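Local atomic coordinates of polyporopepsin (PDB entry 1WKR), a protein that cleaves proteins as a pepsin-like aspartic endopeptidase of broad specificity and clots milk. Residues A7-V12 / E148-E153; F265-N270 / L310-R315; A271-R276 / S287-I292. One frame throughout, in Å; residues are numbered along the deposited sequence.

Interaction 1. Residues A7-V12 / E148-E153; sequences ATNQLV and EPTTSE
At the end of strand 3-9, a strand of the interdomain sheet of pepsin-like proteinases, paired with strands 14-20 and 155-162, N9 opens an Asx turn beside loop 148-153. Its CG lies anti to its own backbone N (chi1 -171°), so OD1 reaches forward along the chain and accepts from the backbone N of L11 at 2.8 Å, nearly along its C=O axis. The other half of the amide faces the loop: ND2 gives a weak, bent bond to E148 O, 3.2 Å away, and also bonds E314 OE2. An asparagine suits this place because one flat group both accepts and donates. An alanine here would probably loosen the turn and leave E148 O and E314 with one donor fewer.

T150 meets the amide tip to tip, its methyl CG2 lying 3.7 Å from ND2. L11 crosses T150 at about a right angle, its CD2 reaching T150 CG2 at 3.5 Å; the branched leucine end fits between this methyl and the loop backbone. E153 meets L11 chiefly through its backbone O, 3.8 Å from L11 CG, while its bent side chain crosses the leucine obliquely and brings OE1 near CD1. One water joins three polar atoms of the two segments: it accepts from T150 OG1 at 2.7 Å and donates to N9 O at 2.8 Å and to S152 O at 2.7 Å.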
loop_
_atom_site.group_PDB
_atom_site.type_symbol
_atom_site.label_atom_id
_atom_site.label_comp_id
_atom_site.label_asym_id
_atom_site.label_seq_id
_atom_site.Cartn_x
_atom_site.Cartn_y
_atom_site.Cartn_z
ATOM N N ALA A 7 12.885 3.259 -0.405
ATOM C CA ALA A 7 11.969 2.254 -0.996
ATOM C C ALA A 7 12.003 2.431 -2.527
ATOM O O ALA A 7 12.135 3.533 -3.064
ATOM C CB ALA A 7 10.541 2.485 -0.462
ATOM N N THR A 8 11.860 1.311 -3.196
ATOM C CA THR A 8 11.998 1.245 -4.631
ATOM C C THR A 8 10.666 0.942 -5.302
ATOM O O THR A 8 9.969 0.008 -4.944
ATOM C CB THR A 8 12.999 0.164 -5.023
ATOM O OG1 THR A 8 14.277 0.534 -4.464
ATOM C CG2 THR A 8 13.240 0.093 -6.485
ATOM N N ASN A 9 10.331 1.800 -6.283
ATOM C CA ASN A 9 9.098 1.697 -7.058
ATOM C C ASN A 9 9.279 0.635 -8.097
ATOM O O ASN A 9 10.118 0.817 -9.026
ATOM C CB ASN A 9 8.824 3.066 -7.684
ATOM C CG ASN A 9 7.476 3.165 -8.329
ATOM O OD1 ASN A 9 7.008 2.221 -8.965
ATOM N ND2 ASN A 9 6.815 4.321 -8.220
ATOM N N GLN A 10 8.517 -0.448 -8.036
ATOM C CA GLN A 10 8.514 -1.536 -9.028
ATOM C C GLN A 10 7.227 -1.505 -9.846
ATOM O O GLN A 10 6.776 -2.541 -10.339
ATOM C CB GLN A 10 8.690 -2.914 -8.365
ATOM C CG GLN A 10 9.992 -3.033 -7.568
ATOM C CD GLN A 10 10.337 -4.457 -7.126
ATOM O OE1 GLN A 10 11.533 -4.778 -7.109
ATOM N NE2 GLN A 10 9.342 -5.250 -6.823
ATOM N N LEU A 11 6.597 -0.339 -9.942
ATOM C CA LEU A 11 5.445 -0.041 -10.804
ATOM C C LEU A 11 4.164 -0.592 -10.231
ATOM O O LEU A 11 3.164 0.160 -10.076
ATOM C CB LEU A 11 5.614 -0.596 -12.268
ATOM C CG LEU A 11 6.917 -0.232 -12.914
ATOM C CD1 LEU A 11 6.917 -0.738 -14.379
ATOM C CD2 LEU A 11 7.251 1.245 -12.832
ATOM N N VAL A 12 4.124 -1.863 -9.885
ATOM C CA VAL A 12 2.938 -2.489 -9.272
ATOM C C VAL A 12 3.012 -2.492 -7.761
ATOM O O VAL A 12 2.009 -2.739 -7.075
ATOM C CB VAL A 12 2.657 -3.894 -9.841
ATOM C CG1 VAL A 12 2.371 -3.792 -11.379
ATOM C CG2 VAL A 12 3.785 -4.880 -9.613
ATOM N N GLU A 148 6.467 8.264 -5.056
ATOM C CA GLU A 148 6.544 9.285 -6.086
ATOM C C GLU A 148 6.253 8.670 -7.429
ATOM O O GLU A 148 6.499 7.462 -7.629
ATOM C CB GLU A 148 7.961 9.894 -6.115
ATOM C CG GLU A 148 8.309 10.628 -4.863
ATOM C CD GLU A 148 9.718 11.211 -4.861
ATOM O OE1 GLU A 148 10.484 11.046 -5.864
ATOM O OE2 GLU A 148 10.022 11.845 -3.796
ATOM N N PRO A 149 5.767 9.455 -8.401
ATOM C CA PRO A 149 5.583 8.890 -9.758
ATOM C C PRO A 149 6.919 8.434 -10.332
ATOM O O PRO A 149 7.984 8.861 -9.907
ATOM C CB PRO A 149 5.041 10.105 -10.549
ATOM C CG PRO A 149 4.491 11.029 -9.493
ATOM C CD PRO A 149 5.458 10.901 -8.332
ATOM N N THR A 150 6.807 7.567 -11.322
ATOM C CA THR A 150 8.015 6.999 -11.922
ATOM C C THR A 150 7.918 6.995 -13.479
ATOM O O THR A 150 6.819 6.945 -14.027
ATOM C CB THR A 150 8.211 5.661 -11.370
ATOM O OG1 THR A 150 9.531 5.190 -11.815
ATOM C CG2 THR A 150 7.214 4.614 -11.866
ATOM N N THR A 151 9.103 7.038 -14.081
ATOM C CA THR A 151 9.242 6.826 -15.574
ATOM C C THR A 151 10.341 5.815 -15.733
ATOM O O THR A 151 10.853 5.726 -16.925
ATOM C CB THR A 151 9.638 8.128 -16.290
ATOM O OG1 THR A 151 10.826 8.630 -15.759
ATOM C CG2 THR A 151 8.522 9.226 -16.119
ATOM N N SER A 152 10.703 5.049 -14.774
ATOM C CA SER A 152 11.710 3.907 -14.977
ATOM C C SER A 152 11.125 2.737 -14.474
ATOM O O SER A 152 10.166 2.565 -13.710
ATOM C CB SER A 152 13.015 4.357 -14.238
ATOM O OG SER A 152 13.587 5.438 -14.858
ATOM N N GLU A 153 11.791 1.540 -14.881
ATOM C CA GLU A 153 11.162 0.247 -14.393
ATOM C C GLU A 153 11.400 0.062 -12.979
ATOM O O GLU A 153 10.642 -0.694 -12.300
ATOM C CB GLU A 153 11.993 -0.876 -15.134
ATOM C CG GLU A 153 11.816 -0.830 -16.660
ATOM C CD GLU A 153 10.564 -1.254 -17.085
ATOM O OE1 GLU A 153 9.875 -2.267 -16.639
ATOM O OE2 GLU A 153 10.087 -0.754 -18.219
HETATM O O HOH W 1 10.159 2.715 -11.049
#

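Interaction 2. Residues F265-N270 / L310-R315; sequences FELTAN and LTFLER
The guanidinium of R315 and the ring of F312 are the flat groups here, both sent from helix 310-313 and the turn after it toward the end of strand 263-267. At the edge of the guanidinium, only 9° out of its plane, sits N270 OD1, which accepts from R315 NH2 at 3.0 Å on a lone pair of the amide oxygen. Amide and guanidinium planes are turned 49° apart, and the two side chains cross at about a right angle. The other terminal nitrogen, NH1, bonds the carbonyl O of A337, so a buried charge is met by neutral oxygens. N270 ND2 in turn bonds N340 O, which makes this asparagine a relay between R315 and the C terminus.

At the edge of the F312 ring, in its plane, lies L313 CD2, and the ring of F316 also meets it. L267 fills the angle between the two side chains: its CD1 is 4.3 Å from F312 CD2 and 4.1 Å from R315 CG. The arginine bends at chi2 (-65°), so its methylene part packs on leucine while its polar end continues to N270. A long chain with an apolar stem and a charged tip suits this mixed wall. Helix 310-313 follows strand 306-308, part of the psi motif typical of the C-terminal lobe of pepsin-like enzymes, which here carries the catalytic D212.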
loop_
_atom_site.group_PDB
_atom_site.type_symbol
_atom_site.label_atom_id
_atom_site.label_comp_id
_atom_site.label_asym_id
_atom_site.label_seq_id
_atom_site.Cartn_x
_atom_site.Cartn_y
_atom_site.Cartn_z
ATOM N N PHE A 265 -8.493 16.598 -1.652
ATOM C CA PHE A 265 -7.255 16.096 -2.289
ATOM C C PHE A 265 -7.535 15.872 -3.743
ATOM O O PHE A 265 -8.499 15.111 -4.092
ATOM C CB PHE A 265 -6.800 14.835 -1.584
ATOM C CG PHE A 265 -6.365 15.104 -0.143
ATOM C CD1 PHE A 265 -5.091 15.540 0.111
ATOM C CD2 PHE A 265 -7.312 15.047 0.884
ATOM C CE1 PHE A 265 -4.691 15.834 1.431
ATOM C CE2 PHE A 265 -6.904 15.370 2.169
ATOM C CZ PHE A 265 -5.602 15.753 2.450
ATOM N N GLU A 266 -6.764 16.456 -4.637
ATOM C CA GLU A 266 -7.039 16.446 -6.065
ATOM C C GLU A 266 -6.133 15.476 -6.789
ATOM O O GLU A 266 -4.892 15.702 -6.881
ATOM C CB GLU A 266 -6.865 17.847 -6.590
ATOM C CG GLU A 266 -7.194 17.927 -8.105
ATOM C CD GLU A 266 -7.129 19.273 -8.696
ATOM O OE1 GLU A 266 -6.991 20.341 -7.951
ATOM O OE2 GLU A 266 -7.276 19.416 -9.925
ATOM N N LEU A 267 -6.693 14.375 -7.257
ATOM C CA LEU A 267 -5.978 13.392 -8.098
ATOM C C LEU A 267 -6.180 13.832 -9.563
ATOM O O LEU A 267 -7.269 13.700 -10.164
ATOM C CB LEU A 267 -6.534 11.995 -7.836
ATOM C CG LEU A 267 -5.710 10.856 -8.433
ATOM C CD1 LEU A 267 -4.401 10.631 -7.657
ATOM C CD2 LEU A 267 -6.524 9.564 -8.456
ATOM N N THR A 268 -5.126 14.411 -10.123
ATOM C CA THR A 268 -5.278 15.077 -11.441
ATOM C C THR A 268 -5.434 14.070 -12.552
ATOM O O THR A 268 -5.247 12.857 -12.376
ATOM C CB THR A 268 -4.030 15.945 -11.725
ATOM O OG1 THR A 268 -2.890 15.042 -11.778
ATOM C CG2 THR A 268 -3.786 17.017 -10.661
ATOM N N ALA A 269 -5.775 14.597 -13.741
ATOM C CA ALA A 269 -5.856 13.747 -14.927
ATOM C C ALA A 269 -4.592 12.945 -15.118
ATOM O O ALA A 269 -4.661 11.695 -15.324
ATOM C CB ALA A 269 -6.122 14.608 -16.166
ATOM N N ASN A 270 -3.418 13.551 -15.020
ATOM C CA ASN A 270 -2.209 12.796 -15.272
ATOM C C ASN A 270 -2.002 11.693 -14.195
ATOM O O ASN A 270 -1.477 10.602 -14.481
ATOM C CB ASN A 270 -0.973 13.701 -15.304
ATOM C CG ASN A 270 0.248 12.960 -15.793
ATOM O OD1 ASN A 270 1.141 12.604 -15.035
ATOM N ND2 ASN A 270 0.322 12.789 -17.134
ATOM N N LEU A 310 -1.295 2.280 -4.335
ATOM C CA LEU A 310 0.020 2.858 -4.691
ATOM C C LEU A 310 -0.093 3.993 -5.670
ATOM O O LEU A 310 0.595 4.987 -5.518
ATOM C CB LEU A 310 0.858 1.685 -5.302
ATOM C CG LEU A 310 2.244 2.037 -5.819
ATOM C CD1 LEU A 310 3.086 0.751 -5.808
ATOM C CD2 LEU A 310 2.208 2.598 -7.236
ATOM N N THR A 311 -0.988 3.902 -6.657
ATOM C CA THR A 311 -1.103 4.908 -7.690
ATOM C C THR A 311 -1.675 6.195 -7.128
ATOM O O THR A 311 -1.371 7.288 -7.646
ATOM C CB THR A 311 -1.927 4.401 -8.875
ATOM O OG1 THR A 311 -3.169 3.784 -8.367
ATOM C CG2 THR A 311 -1.157 3.409 -9.740
ATOM N N PHE A 312 -2.484 6.133 -6.066
ATOM C CA PHE A 312 -2.930 7.316 -5.358
ATOM C C PHE A 312 -1.790 7.867 -4.501
ATOM O O PHE A 312 -1.528 9.102 -4.493
ATOM C CB PHE A 312 -4.139 6.906 -4.473
ATOM C CG PHE A 312 -4.691 8.020 -3.589
ATOM C CD1 PHE A 312 -4.207 8.214 -2.302
ATOM C CD2 PHE A 312 -5.725 8.833 -4.016
ATOM C CE1 PHE A 312 -4.723 9.190 -1.480
ATOM C CE2 PHE A 312 -6.248 9.827 -3.164
ATOM C CZ PHE A 312 -5.704 9.997 -1.911
ATOM N N LEU A 313 -1.082 6.994 -3.788
ATOM C CA LEU A 313 -0.036 7.409 -2.863
ATOM C C LEU A 313 1.200 7.911 -3.536
ATOM O O LEU A 313 2.029 8.586 -2.929
ATOM C CB LEU A 313 0.280 6.248 -1.929
ATOM C CG LEU A 313 -0.901 5.826 -1.050
ATOM C CD1 LEU A 313 -0.621 4.513 -0.346
ATOM C CD2 LEU A 313 -1.244 6.910 -0.040
ATOM N N GLU A 314 1.388 7.647 -4.859
ATOM C CA GLU A 314 2.430 8.316 -5.608
ATOM C C GLU A 314 2.251 9.833 -5.653
ATOM O O GLU A 314 3.186 10.562 -5.974
ATOM C CB GLU A 314 2.542 7.756 -7.026
ATOM C CG GLU A 314 3.190 6.386 -7.116
ATOM C CD GLU A 314 3.131 5.785 -8.490
ATOM O OE1 GLU A 314 2.039 5.875 -9.109
ATOM O OE2 GLU A 314 4.104 5.217 -8.971
ATOM N N ARG A 315 1.035 10.295 -5.352
ATOM C CA ARG A 315 0.692 11.717 -5.392
ATOM C C ARG A 315 0.458 12.332 -4.028
ATOM O O ARG A 315 0.294 13.559 -3.960
ATOM C CB ARG A 315 -0.516 11.917 -6.281
ATOM C CG ARG A 315 -0.351 11.438 -7.720
ATOM C CD ARG A 315 0.691 12.209 -8.486
ATOM N NE ARG A 315 0.930 11.721 -9.864
ATOM C CZ ARG A 315 0.937 12.496 -10.914
ATOM N NH1 ARG A 315 0.549 13.778 -10.923
ATOM N NH2 ARG A 315 1.287 11.941 -12.106
#

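Interaction 3. Residues A271-R276 / S287-I292; sequences AQIWPR and SSVYLI
I292 is the bump that fits best into its partner: its side chain straddles the backbone bend of residues 271-274. With CG1 between the backbone N and the carbonyl carbon, its two branches spread over different parts of the hollow. CD1 rests on A271 O at 3.5 Å, CG1 lies over the Q272 carbonyl, and CG2 meets the edge of the W274 indole in its plane, 3.8 Å from CE3. A beta-branched isoleucine is well shaped for wrapping a bend in this way. One face of the same indole carries P275 CD, and its NE1 bonds L278 O.

On the other side of the paired backbones the roles reverse. I273 CG2 pushes into the notch between V289 and L291, 3.7 Å from V289 CG1 and equally far from L291 CD2; the branched ends of valine and leucine leave a groove for a methyl. R276 lies alongside V289, pointing the same way, with its CG 3.3 Å from S288 O. I273 CD1 sits above one face of its guanidinium, toward the rim, while R276 NE makes a salt bridge to the C-terminal carboxylate of N340.

Between these two layers the backbones are bonded straight across: W274 N gives to Y290 O at 2.8 Å in the carbonyl plane, and I292 N gives to Q272 O at 2.9 Å from above it. Waters extend the pairing, one between W274 O and Y290 N, another between R276 O and S287 N. I273 and L291 thus form a single antiparallel bridge, a non-hydrogen-bonded pair. It fastens the loop after strand 263-267 to strand 289-295, which belongs to the beta-sheet of the C-terminal lobe in this pepsin-like fold.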
loop_
_atom_site.group_PDB
_atom_site.type_symbol
_atom_site.label_atom_id
_atom_site.label_comp_id
_atom_site.label_asym_id
_atom_site.label_seq_id
_atom_site.Cartn_x
_atom_site.Cartn_y
_atom_site.Cartn_z
ATOM N N ALA A 271 -2.396 12.018 -12.951
ATOM C CA ALA A 271 -2.281 11.032 -11.859
ATOM C C ALA A 271 -3.201 9.854 -12.072
ATOM O O ALA A 271 -3.006 8.795 -11.429
ATOM C CB ALA A 271 -2.650 11.704 -10.539
ATOM N N GLN A 272 -4.238 9.977 -12.903
ATOM C CA GLN A 272 -5.199 8.888 -13.153
ATOM C C GLN A 272 -4.755 7.927 -14.207
ATOM O O GLN A 272 -5.471 6.961 -14.465
ATOM C CB GLN A 272 -6.557 9.485 -13.547
ATOM C CG GLN A 272 -7.302 10.112 -12.350
ATOM C CD GLN A 272 -8.512 10.885 -12.815
ATOM O OE1 GLN A 272 -9.456 10.317 -13.377
ATOM N NE2 GLN A 272 -8.491 12.174 -12.644
ATOM N N ILE A 273 -3.584 8.147 -14.822
ATOM C CA ILE A 273 -3.133 7.282 -15.939
ATOM C C ILE A 273 -1.865 6.555 -15.563
ATOM O O ILE A 273 -1.052 7.011 -14.750
ATOM C CB ILE A 273 -3.002 8.056 -17.293
ATOM C CG1 ILE A 273 -1.677 8.827 -17.389
ATOM C CG2 ILE A 273 -4.243 8.910 -17.496
ATOM C CD1 ILE A 273 -1.483 9.500 -18.735
ATOM N N TRP A 274 -1.669 5.357 -16.186
ATOM C CA TRP A 274 -0.447 4.593 -16.056
ATOM C C TRP A 274 0.702 5.336 -16.752
ATOM O O TRP A 274 0.421 5.979 -17.810
ATOM C CB TRP A 274 -0.667 3.202 -16.669
ATOM C CG TRP A 274 0.480 2.269 -16.573
ATOM C CD1 TRP A 274 1.488 2.105 -17.432
ATOM C CD2 TRP A 274 0.759 1.381 -15.458
ATOM N NE1 TRP A 274 2.422 1.182 -16.962
ATOM C CE2 TRP A 274 1.977 0.754 -15.758
ATOM C CE3 TRP A 274 0.143 1.113 -14.242
ATOM C CZ2 TRP A 274 2.620 -0.198 -14.858
ATOM C CZ3 TRP A 274 0.683 0.148 -13.387
ATOM C CH2 TRP A 274 1.932 -0.438 -13.663
ATOM N N PRO A 275 1.909 5.315 -16.258
ATOM C CA PRO A 275 3.024 6.008 -16.956
ATOM C C PRO A 275 3.190 5.487 -18.373
ATOM O O PRO A 275 3.533 4.315 -18.600
ATOM C CB PRO A 275 4.236 5.684 -16.067
ATOM C CG PRO A 275 3.863 4.509 -15.213
ATOM C CD PRO A 275 2.370 4.700 -14.999
ATOM N N ARG A 276 2.930 6.372 -19.355
ATOM C CA ARG A 276 2.819 5.907 -20.730
ATOM C C ARG A 276 4.132 5.387 -21.324
ATOM O O ARG A 276 4.070 4.446 -22.157
ATOM C CB ARG A 276 2.271 7.011 -21.608
ATOM C CG ARG A 276 0.787 7.241 -21.346
ATOM C CD ARG A 276 0.218 8.444 -22.062
ATOM N NE ARG A 276 0.653 9.694 -21.398
ATOM C CZ ARG A 276 0.134 10.897 -21.696
ATOM N NH1 ARG A 276 -0.711 11.047 -22.715
ATOM N NH2 ARG A 276 0.445 11.945 -20.949
ATOM N N SER A 287 1.954 5.315 -26.820
ATOM C CA SER A 287 1.162 6.506 -27.228
ATOM C C SER A 287 -0.325 6.158 -26.968
ATOM O O SER A 287 -1.186 6.423 -27.890
ATOM C CB SER A 287 1.356 6.886 -28.674
ATOM O OG SER A 287 2.741 7.243 -28.855
ATOM N N SER A 288 -0.602 5.510 -25.941
ATOM C CA SER A 288 -1.975 5.090 -25.514
ATOM C C SER A 288 -2.180 5.438 -24.039
ATOM O O SER A 288 -1.223 5.462 -23.287
ATOM C CB SER A 288 -2.115 3.572 -25.592
ATOM O OG SER A 288 -1.750 3.118 -26.947
ATOM N N VAL A 289 -3.428 5.776 -23.706
ATOM C CA VAL A 289 -3.756 6.204 -22.316
ATOM C C VAL A 289 -4.571 5.106 -21.595
ATOM O O VAL A 289 -5.704 4.823 -21.994
ATOM C CB VAL A 289 -4.585 7.479 -22.363
ATOM C CG1 VAL A 289 -4.971 7.887 -20.929
ATOM C CG2 VAL A 289 -3.732 8.597 -22.979
ATOM N N TYR A 290 -3.995 4.559 -20.524
ATOM C CA TYR A 290 -4.679 3.554 -19.705
ATOM C C TYR A 290 -4.839 4.126 -18.305
ATOM O O TYR A 290 -3.958 4.837 -17.779
ATOM C CB TYR A 290 -3.864 2.217 -19.622
ATOM C CG TYR A 290 -3.592 1.680 -21.000
ATOM C CD1 TYR A 290 -4.539 1.052 -21.728
ATOM C CD2 TYR A 290 -2.320 1.818 -21.550
ATOM C CE1 TYR A 290 -4.299 0.536 -23.068
ATOM C CE2 TYR A 290 -2.038 1.272 -22.841
ATOM C CZ TYR A 290 -3.035 0.689 -23.461
ATOM O OH TYR A 290 -2.702 0.190 -24.808
ATOM N N LEU A 291 -5.945 3.851 -17.660
ATOM C CA LEU A 291 -6.303 4.430 -16.371
ATOM C C LEU A 291 -5.982 3.530 -15.231
ATOM O O LEU A 291 -6.094 2.285 -15.319
ATOM C CB LEU A 291 -7.749 4.842 -16.331
ATOM C CG LEU A 291 -8.250 5.717 -17.489
ATOM C CD1 LEU A 291 -9.685 6.126 -17.286
ATOM C CD2 LEU A 291 -7.324 6.928 -17.660
ATOM N N ILE A 292 -5.624 4.137 -14.085
ATOM C CA ILE A 292 -5.293 3.367 -12.875
ATOM C C ILE A 292 -6.414 3.338 -11.859
ATOM O O ILE A 292 -6.231 2.768 -10.794
ATOM C CB ILE A 292 -3.911 3.764 -12.273
ATOM C CG1 ILE A 292 -3.773 5.278 -11.967
ATOM C CG2 ILE A 292 -2.813 3.323 -13.230
ATOM C CD1 ILE A 292 -4.741 5.777 -10.923
HETATM O O HOH W 2 -1.218 4.866 -19.820
HETATM O O HOH W 3 4.073 5.408 -24.771
#

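From the N terminus, interaction 1 closes first: the end of strand 3-9 meets the loop before strand 155-162, enclosing some 135 residues that include the catalytic D32. Interaction 2 then opens at strand 263-267 and closes forty residues later at helix 310-313. Interaction 3 nests inside that loop, shutting a short one of ten residues; no contact crosses another. The three sites adjoin. P149 of interaction 1 packs on R315 of interaction 2, T150 O touches P275 of interaction 3, and A271 lies against R315. Interaction 1 belongs to the interdomain sheet, while interactions 2 and 3 hold the connection between strands 263-267 and 289-295 within the C-terminal lobe.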